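Local coordinates for protein glycosyl hydrolase, BNR repeat (Ralstonia eutropha, PDB 3B7F) that is probably a glycoside hydrolase of unestablished substrate, built as a seven-bladed beta-propeller with BNR repeats, at residues A96-A101 and W150-G155; P100-A105 and A133-Q138; Q138-S143 and P177-I182. One frame throughout, in Å; residues are numbered along the deposited sequence.

Contact 1 (A96-A101 and W150-G155); sequences ATRPPA and WEPVAG. With EDO (1,2-ethanediol), chain Q.
Arg-98 lays its extended side chain over the carbonyl of Trp-150 without hydrogen-bonding to it. NE of Arg-98 comes within 2.9 Å of Trp-150 O, but the angle is poor. CG anti to the backbone N (chi1 -178°) starts a chain extended as far as NE, which runs alongside that oxygen. The guanidinium puts one face over Trp-150 O and Glu-151 CA, and its NH2 lies 3.7 Å from Pro-152 CD. The charge probably still favours the carbonyl oxygen beneath it. The backbones do bond: Trp-150 N donates to Arg-98 O at 2.8 Å, in the carbonyl plane, with an N-H...O angle of 133°. The same oxygen sits at the indole edge, as does Ala-96 CB. Pro-100 lies over one indole face, toward the rim. Its CD makes a CH-pi contact, 3.9 Å from the centroid of the Trp-150 five-membered ring. A 1,2-ethanediol, probably from the crystallisation liquor, bonds weakly to Glu-151 OE2. Trp-150 ends a sequence fitting the Asp-box (BNR) motif, and its NE1 bonds weakly back to Gly-147 O. The loop after strand 94-95, the last of one blade, thus packs on Trp-150 to Pro-152, at strand 151-152 of the next. Trp-150 also touches strands 81-86 and 131-136.

Contact 2 (P100-A105 and A133-Q138); sequences PAFNKA and AGTSPQ
Apolar contacts between Pro-100, Ala-133 and Thr-135 form one end of this buried interface. Pro-100 CG lies 4.3 Å from Ala-133 CB, and Pro-100 CB lies 4.1 Å from Thr-135 CG2. At the other end Phe-102 CE2 is 4.1 Å from Pro-137 CG. These are loose van der Waals contacts.

The second kind is ring edge against carbonyl oxygen. Phe-102 CG is anti to the carbonyl carbon (chi1 -65°), and the ring reaches the strand end with its CZ corner. CZ is 3.8 Å from Pro-137 O and equally far from Gln-138 O, both near the ring plane. Aromatic C-H groups therefore face the two oxygens, a weakly favourable electrostatic arrangement. Thr-135 OG1 approaches CZ obliquely.

The third kind is a hydrogen bond inside segment 133-138. Thr-135 OG1 donates to Pro-137 O at 2.8 Å, nearly along the C=O axis (C=O...O angle 168°). Gly-139 O is a second partner of this hydroxyl, so the two carbonyls must share its single hydrogen. A cis peptide precedes Pro-137. Phe-141 adds a second ring, meeting Phe-102 with the planes at about 60°.

The arrangement is that of a beta-hairpin within a propeller blade: strands 131-136 and 139-143 turn through Pro-137 and Gln-138, and the loop entering from the preceding blade lies against them.

Contact 3 (Q138-S143 and P177-I182); sequences QGLFRS and PKMHSI
Between two neighbouring blades of the seven-bladed propeller, Gly-139 and Leu-140 of strand 139-143 meet Met-179 and Ile-182 of strand 178-184. Met-179 is built as selenomethionine. Its CG is anti to the backbone N, and the chain then bends at chi2 and again at chi3 (58°), which turns CE onto the backbone of Gly-139. CE lies 3.4 Å from Gly-139 C, and CG lies 3.4 Å from Gly-139 O. CE also touches Leu-140 CB at 3.9 Å. Leu-140 CD1 meets Ile-182 CD1 at 3.4 Å, tighter than usual for two methyl carbons.

The strands belong to different sheets. Strand 139-143 is the third of its blade, and strand 178-184 is the first of the next. The axes of 139-143 and 178-182 pass 7.4 Å apart at 58°, so side chains rather than a strand ladder join them. Met-179 and Ile-182 both point toward the other strand, though three positions apart. Between them Ser-181 has a positive phi of 45°, which breaks the usual alternation. Its OG shares a hydrogen bond with His-180 ND1.

The side chains of Gln-138 and Pro-177 cross at about a right angle, and the amide end meets the ring, with Gln-138 OE1 3.4 Å from Pro-177 CB. Gln-138 CG is 3.7 Å from Lys-178 O. The amide NE2 is hydrogen-bonded to Ser-198 O. Ile-194 of the second strand in that blade touches Leu-140, Met-179 and Ile-182.

How the contacts relate
All three contacts involve the blade of strands 116-122, 131-136, 139-143 and 151-152. Contacts 1 and 2 have centres about 7 Å apart and share Pro-100 and Ala-101. The centres of contacts 2 and 3 lie about 8 Å apart, and those of contacts 1 and 3 about 11 Å. The segments of contacts 1 and 3 interleave along the chain, while contact 2 ends at Gln-138, where contact 3 begins. Contacts 1 and 2 bring in the loop leaving the preceding blade, while contact 3 reaches the first strand of the following one. Together they span successive blades of the propeller. Residues Ser-143 to Trp-150 fit the Asp-box (BNR) pattern, between strands 139-143 and 151-152.

Contact 1 (A96-A101 and W150-G155)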
loop_
_atom_site.group_PDB
_atom_site.type_symbol
_atom_site.label_atom_id
_atom_site.label_comp_id
_atom_site.label_asym_id
_atom_site.label_seq_id
_atom_site.Cartn_x
_atom_site.Cartn_y
_atom_site.Cartn_z
ATOM N N ALA A 96 -9.991 -19.187 0.056
ATOM C CA ALA A 96 -11.036 -18.798 1.021
ATOM C C ALA A 96 -12.258 -19.692 0.891
ATOM O O ALA A 96 -12.638 -20.039 -0.229
ATOM C CB ALA A 96 -11.456 -17.320 0.831
ATOM N N THR A 97 -12.855 -20.082 2.019
ATOM C CA THR A 97 -14.097 -20.854 1.972
ATOM C C THR A 97 -15.174 -19.844 1.541
ATOM O O THR A 97 -16.005 -20.166 0.670
ATOM C CB THR A 97 -14.402 -21.636 3.273
ATOM O OG1 THR A 97 -14.553 -20.748 4.380
ATOM C CG2 THR A 97 -13.282 -22.597 3.565
ATOM N N ARG A 98 -15.105 -18.614 2.079
ATOM C CA ARG A 98 -16.001 -17.518 1.690
ATOM C C ARG A 98 -15.171 -16.252 1.371
ATOM O O ARG A 98 -14.897 -15.447 2.264
ATOM C CB ARG A 98 -17.024 -17.231 2.788
ATOM C CG ARG A 98 -18.030 -16.119 2.448
ATOM C CD ARG A 98 -18.856 -15.718 3.666
ATOM N NE ARG A 98 -19.623 -14.495 3.387
ATOM C CZ ARG A 98 -20.315 -13.781 4.284
ATOM N NH1 ARG A 98 -20.356 -14.122 5.579
ATOM N NH2 ARG A 98 -20.963 -12.684 3.880
ATOM N N PRO A 99 -14.782 -16.058 0.093
ATOM C CA PRO A 99 -14.032 -14.838 -0.208
ATOM C C PRO A 99 -14.938 -13.596 -0.229
ATOM O O PRO A 99 -16.149 -13.742 -0.216
ATOM C CB PRO A 99 -13.467 -15.125 -1.598
ATOM C CG PRO A 99 -14.477 -16.030 -2.224
ATOM C CD PRO A 99 -14.943 -16.903 -1.107
ATOM N N PRO A 100 -14.349 -12.380 -0.228
ATOM C CA PRO A 100 -15.133 -11.152 -0.316
ATOM C C PRO A 100 -16.142 -11.111 -1.484
ATOM O O PRO A 100 -15.782 -11.358 -2.635
ATOM C CB PRO A 100 -14.048 -10.081 -0.509
ATOM C CG PRO A 100 -12.905 -10.601 0.241
ATOM C CD PRO A 100 -12.907 -12.065 -0.091
ATOM N N ALA A 101 -17.397 -10.830 -1.157
ATOM C CA ALA A 101 -18.478 -10.747 -2.139
ATOM C C ALA A 101 -19.501 -9.816 -1.579
ATOM O O ALA A 101 -19.825 -9.919 -0.402
ATOM C CB ALA A 101 -19.108 -12.106 -2.382
ATOM N N TRP A 150 -14.927 -14.196 4.741
ATOM C CA TRP A 150 -15.021 -12.755 4.732
ATOM C C TRP A 150 -16.470 -12.324 4.683
ATOM O O TRP A 150 -17.268 -12.977 4.011
ATOM C CB TRP A 150 -14.300 -12.228 3.497
ATOM C CG TRP A 150 -12.816 -12.507 3.531
ATOM C CD1 TRP A 150 -12.173 -13.644 3.110
ATOM C CD2 TRP A 150 -11.805 -11.636 4.025
ATOM N NE1 TRP A 150 -10.834 -13.530 3.319
ATOM C CE2 TRP A 150 -10.576 -12.316 3.898
ATOM C CE3 TRP A 150 -11.819 -10.356 4.605
ATOM C CZ2 TRP A 150 -9.373 -11.751 4.287
ATOM C CZ3 TRP A 150 -10.639 -9.804 5.017
ATOM C CH2 TRP A 150 -9.423 -10.498 4.848
ATOM N N GLU A 151 -16.799 -11.244 5.401
ATOM C CA GLU A 151 -18.130 -10.650 5.372
ATOM C C GLU A 151 -17.960 -9.142 5.092
ATOM O O GLU A 151 -16.913 -8.562 5.441
ATOM C CB GLU A 151 -18.855 -10.861 6.708
ATOM C CG GLU A 151 -18.344 -9.941 7.837
ATOM C CD GLU A 151 -18.794 -10.317 9.238
ATOM O OE1 GLU A 151 -19.800 -11.071 9.390
ATOM O OE2 GLU A 151 -18.104 -9.833 10.184
ATOM N N PRO A 152 -18.965 -8.499 4.467
ATOM C CA PRO A 152 -18.883 -7.050 4.295
ATOM C C PRO A 152 -18.853 -6.262 5.612
ATOM O O PRO A 152 -19.443 -6.706 6.588
ATOM C CB PRO A 152 -20.178 -6.699 3.556
ATOM C CG PRO A 152 -20.849 -7.936 3.217
ATOM C CD PRO A 152 -20.184 -9.073 3.873
ATOM N N VAL A 153 -18.113 -5.150 5.662
ATOM C CA VAL A 153 -18.203 -4.238 6.806
ATOM C C VAL A 153 -19.360 -3.351 6.361
ATOM O O VAL A 153 -19.157 -2.377 5.628
ATOM C CB VAL A 153 -16.920 -3.445 7.109
ATOM C CG1 VAL A 153 -17.168 -2.392 8.216
ATOM C CG2 VAL A 153 -15.799 -4.398 7.497
ATOM N N ALA A 154 -20.570 -3.754 6.767
ATOM C CA ALA A 154 -21.845 -3.103 6.426
ATOM C C ALA A 154 -21.882 -1.598 6.679
ATOM O O ALA A 154 -22.471 -0.849 5.899
ATOM C CB ALA A 154 -22.980 -3.798 7.178
ATOM N N GLY A 155 -21.226 -1.144 7.743
ATOM C CA GLY A 155 -21.166 0.293 8.039
ATOM C C GLY A 155 -20.504 1.150 6.967
ATOM O O GLY A 155 -20.743 2.354 6.928
HETATM C C1 EDO Q . -15.901 -14.143 8.906
HETATM O O1 EDO Q . -14.565 -14.363 9.390
HETATM C C2 EDO Q . -16.475 -12.823 9.386
HETATM O O2 EDO Q . -16.225 -12.652 10.788
#

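Contact 2 (P100-A105 and A133-Q138)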
loop_
_atom_site.group_PDB
_atom_site.type_symbol
_atom_site.label_atom_id
_atom_site.label_comp_id
_atom_site.label_asym_id
_atom_site.label_seq_id
_atom_site.Cartn_x
_atom_site.Cartn_y
_atom_site.Cartn_z
ATOM N N PRO A 100 -14.349 -12.380 -0.228
ATOM C CA PRO A 100 -15.133 -11.152 -0.316
ATOM C C PRO A 100 -16.142 -11.111 -1.484
ATOM O O PRO A 100 -15.782 -11.358 -2.635
ATOM C CB PRO A 100 -14.048 -10.081 -0.509
ATOM C CG PRO A 100 -12.905 -10.601 0.241
ATOM C CD PRO A 100 -12.907 -12.065 -0.091
ATOM N N ALA A 101 -17.397 -10.830 -1.157
ATOM C CA ALA A 101 -18.478 -10.747 -2.139
ATOM C C ALA A 101 -19.501 -9.816 -1.579
ATOM O O ALA A 101 -19.825 -9.919 -0.402
ATOM C CB ALA A 101 -19.108 -12.106 -2.382
ATOM N N PHE A 102 -19.996 -8.888 -2.398
ATOM C CA PHE A 102 -21.040 -7.968 -1.969
ATOM C C PHE A 102 -22.347 -8.746 -1.741
ATOM O O PHE A 102 -22.592 -9.781 -2.381
ATOM C CB PHE A 102 -21.298 -6.873 -3.017
ATOM C CG PHE A 102 -20.140 -5.928 -3.245
ATOM C CD1 PHE A 102 -19.853 -4.926 -2.330
ATOM C CD2 PHE A 102 -19.381 -6.001 -4.402
ATOM C CE1 PHE A 102 -18.795 -4.030 -2.550
ATOM C CE2 PHE A 102 -18.340 -5.100 -4.631
ATOM C CZ PHE A 102 -18.049 -4.118 -3.697
ATOM N N ASN A 103 -23.181 -8.250 -0.834
ATOM C CA ASN A 103 -24.500 -8.860 -0.585
ATOM C C ASN A 103 -25.404 -8.741 -1.835
ATOM O O ASN A 103 -25.193 -7.847 -2.675
ATOM C CB ASN A 103 -25.206 -8.212 0.627
ATOM C CG ASN A 103 -24.488 -8.464 1.957
ATOM O OD1 ASN A 103 -23.776 -9.459 2.131
ATOM N ND2 ASN A 103 -24.687 -7.551 2.904
ATOM N N LYS A 104 -26.382 -9.646 -1.950
ATOM C CA LYS A 104 -27.341 -9.642 -3.055
ATOM C C LYS A 104 -28.121 -8.333 -3.030
ATOM O O LYS A 104 -28.509 -7.885 -1.954
ATOM C CB LYS A 104 -28.302 -10.836 -2.944
ATOM N N ALA A 105 -28.299 -7.699 -4.191
ATOM C CA ALA A 105 -29.060 -6.443 -4.271
ATOM C C ALA A 105 -30.573 -6.748 -4.199
ATOM O O ALA A 105 -30.978 -7.870 -4.531
ATOM C CB ALA A 105 -28.726 -5.688 -5.546
ATOM N N ALA A 133 -10.064 -6.437 4.220
ATOM C CA ALA A 133 -9.802 -6.521 2.804
ATOM C C ALA A 133 -10.481 -5.336 2.098
ATOM O O ALA A 133 -11.619 -4.977 2.426
ATOM C CB ALA A 133 -10.312 -7.819 2.234
ATOM N N GLY A 134 -9.754 -4.743 1.148
ATOM C CA GLY A 134 -10.250 -3.674 0.288
ATOM C C GLY A 134 -10.351 -4.218 -1.132
ATOM O O GLY A 134 -9.417 -4.856 -1.604
ATOM N N THR A 135 -11.473 -3.941 -1.802
ATOM C CA THR A 135 -11.766 -4.437 -3.147
ATOM C C THR A 135 -11.864 -3.370 -4.244
ATOM O O THR A 135 -11.867 -2.177 -3.965
ATOM C CB THR A 135 -13.150 -5.213 -3.171
ATOM O OG1 THR A 135 -14.214 -4.328 -2.778
ATOM C CG2 THR A 135 -13.133 -6.462 -2.257
ATOM N N SER A 136 -11.938 -3.855 -5.490
ATOM C CA SER A 136 -12.280 -3.083 -6.670
ATOM C C SER A 136 -13.589 -3.724 -7.205
ATOM O O SER A 136 -13.595 -4.919 -7.455
ATOM C CB SER A 136 -11.218 -3.155 -7.751
ATOM O OG SER A 136 -11.650 -2.474 -8.928
ATOM N N PRO A 137 -14.705 -2.965 -7.311
ATOM C CA PRO A 137 -14.915 -1.558 -6.937
ATOM C C PRO A 137 -14.867 -1.390 -5.411
ATOM O O PRO A 137 -14.788 -2.382 -4.692
ATOM C CB PRO A 137 -16.273 -1.228 -7.543
ATOM C CG PRO A 137 -17.000 -2.519 -7.569
ATOM C CD PRO A 137 -15.940 -3.554 -7.863
ATOM N N GLN A 138 -14.925 -0.152 -4.931
ATOM C CA GLN A 138 -14.679 0.136 -3.510
ATOM C C GLN A 138 -15.593 -0.655 -2.594
ATOM O O GLN A 138 -16.798 -0.628 -2.736
ATOM C CB GLN A 138 -14.763 1.652 -3.180
ATOM C CG GLN A 138 -13.810 2.648 -3.937
ATOM C CD GLN A 138 -14.382 3.176 -5.234
ATOM O OE1 GLN A 138 -15.005 2.421 -5.993
ATOM N NE2 GLN A 138 -14.157 4.480 -5.516
#

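Contact 3 (Q138-S143 and P177-I182)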
loop_
_atom_site.group_PDB
_atom_site.type_symbol
_atom_site.label_atom_id
_atom_site.label_comp_id
_atom_site.label_asym_id
_atom_site.label_seq_id
_atom_site.Cartn_x
_atom_site.Cartn_y
_atom_site.Cartn_z
ATOM N N GLN A 138 -14.925 -0.152 -4.931
ATOM C CA GLN A 138 -14.679 0.136 -3.510
ATOM C C GLN A 138 -15.593 -0.655 -2.594
ATOM O O GLN A 138 -16.798 -0.628 -2.736
ATOM C CB GLN A 138 -14.763 1.652 -3.180
ATOM C CG GLN A 138 -13.810 2.648 -3.937
ATOM C CD GLN A 138 -14.382 3.176 -5.234
ATOM O OE1 GLN A 138 -15.005 2.421 -5.993
ATOM N NE2 GLN A 138 -14.157 4.480 -5.516
ATOM N N GLY A 139 -14.999 -1.399 -1.669
ATOM C CA GLY A 139 -15.749 -2.204 -0.711
ATOM C C GLY A 139 -14.782 -2.610 0.366
ATOM O O GLY A 139 -13.597 -2.799 0.065
ATOM N N LEU A 140 -15.277 -2.665 1.609
ATOM C CA LEU A 140 -14.513 -3.039 2.799
ATOM C C LEU A 140 -15.132 -4.320 3.357
ATOM O O LEU A 140 -16.349 -4.391 3.553
ATOM C CB LEU A 140 -14.561 -1.931 3.855
ATOM C CG LEU A 140 -13.698 -2.087 5.109
ATOM C CD1 LEU A 140 -12.197 -2.005 4.785
ATOM C CD2 LEU A 140 -14.091 -1.058 6.152
ATOM N N PHE A 141 -14.276 -5.305 3.613
ATOM C CA PHE A 141 -14.652 -6.611 4.132
ATOM C C PHE A 141 -13.774 -6.969 5.332
ATOM O O PHE A 141 -12.682 -6.409 5.521
ATOM C CB PHE A 141 -14.525 -7.686 3.038
ATOM C CG PHE A 141 -15.426 -7.441 1.857
ATOM C CD1 PHE A 141 -15.033 -6.595 0.815
ATOM C CD2 PHE A 141 -16.670 -8.027 1.791
ATOM C CE1 PHE A 141 -15.885 -6.350 -0.281
ATOM C CE2 PHE A 141 -17.518 -7.784 0.724
ATOM C CZ PHE A 141 -17.132 -6.949 -0.319
ATOM N N ARG A 142 -14.264 -7.904 6.138
ATOM C CA ARG A 142 -13.563 -8.335 7.328
ATOM C C ARG A 142 -13.622 -9.859 7.516
ATOM O O ARG A 142 -14.635 -10.495 7.240
ATOM C CB ARG A 142 -14.172 -7.646 8.543
ATOM C CG ARG A 142 -13.471 -7.954 9.858
ATOM C CD ARG A 142 -14.322 -7.630 11.065
ATOM N NE ARG A 142 -14.363 -6.218 11.406
ATOM C CZ ARG A 142 -15.441 -5.420 11.476
ATOM N NH1 ARG A 142 -16.694 -5.843 11.214
ATOM N NH2 ARG A 142 -15.255 -4.149 11.836
ATOM N N SER A 143 -12.508 -10.421 7.980
ATOM C CA SER A 143 -12.422 -11.815 8.384
ATOM C C SER A 143 -12.051 -11.799 9.844
ATOM O O SER A 143 -11.351 -10.889 10.266
ATOM C CB SER A 143 -11.328 -12.542 7.624
ATOM O OG SER A 143 -11.315 -13.909 7.950
ATOM N N PRO A 177 -11.877 1.479 -10.060
ATOM C CA PRO A 177 -11.685 2.198 -8.815
ATOM C C PRO A 177 -11.505 1.191 -7.674
ATOM O O PRO A 177 -11.989 0.073 -7.757
ATOM C CB PRO A 177 -12.976 2.989 -8.684
ATOM C CG PRO A 177 -13.989 2.116 -9.273
ATOM C CD PRO A 177 -13.301 1.459 -10.444
ATOM N N LYS A 178 -10.827 1.581 -6.617
ATOM C CA LYS A 178 -10.475 0.621 -5.571
ATOM C C LYS A 178 -10.355 1.226 -4.192
ATOM O O LYS A 178 -10.146 2.429 -4.038
ATOM C CB LYS A 178 -9.125 -0.017 -5.925
ATOM C CG LYS A 178 -7.979 0.995 -5.902
ATOM C CD LYS A 178 -6.779 0.557 -6.682
ATOM C CE LYS A 178 -6.945 0.634 -8.162
ATOM N NZ LYS A 178 -5.605 0.797 -8.790
HETATM N N MSE A 179 -10.438 0.330 -3.217
HETATM C CA MSE A 179 -10.320 0.617 -1.816
HETATM C C MSE A 179 -8.902 0.197 -1.448
HETATM O O MSE A 179 -8.463 -0.910 -1.786
HETATM C CB MSE A 179 -11.360 -0.221 -1.077
HETATM C CG MSE A 179 -11.223 -0.404 0.426
HETATM SE SE MSE A 179 -12.112 0.808 1.550
HETATM C CE MSE A 179 -13.952 0.611 0.999
ATOM N N HIS A 180 -8.185 1.050 -0.737
ATOM C CA HIS A 180 -6.821 0.742 -0.367
ATOM C C HIS A 180 -6.510 1.391 0.968
ATOM O O HIS A 180 -7.410 1.912 1.617
ATOM C CB HIS A 180 -5.886 1.214 -1.499
ATOM C CG HIS A 180 -5.978 2.675 -1.808
ATOM N ND1 HIS A 180 -5.393 3.643 -1.017
ATOM C CD2 HIS A 180 -6.544 3.330 -2.848
ATOM C CE1 HIS A 180 -5.634 4.834 -1.537
ATOM N NE2 HIS A 180 -6.318 4.675 -2.657
ATOM N N SER A 181 -5.243 1.322 1.377
ATOM C CA SER A 181 -4.746 1.977 2.564
ATOM C C SER A 181 -5.638 1.819 3.799
ATOM O O SER A 181 -5.987 2.804 4.451
ATOM C CB SER A 181 -4.526 3.457 2.237
ATOM O OG SER A 181 -3.676 3.595 1.128
ATOM N N ILE A 182 -5.997 0.565 4.090
ATOM C CA ILE A 182 -6.797 0.218 5.244
ATOM C C ILE A 182 -5.811 0.149 6.418
ATOM O O ILE A 182 -4.868 -0.661 6.450
ATOM C CB ILE A 182 -7.595 -1.086 5.062
ATOM C CG1 ILE A 182 -8.555 -0.966 3.878
ATOM C CG2 ILE A 182 -8.406 -1.409 6.336
ATOM C CD1 ILE A 182 -9.135 -2.315 3.417
#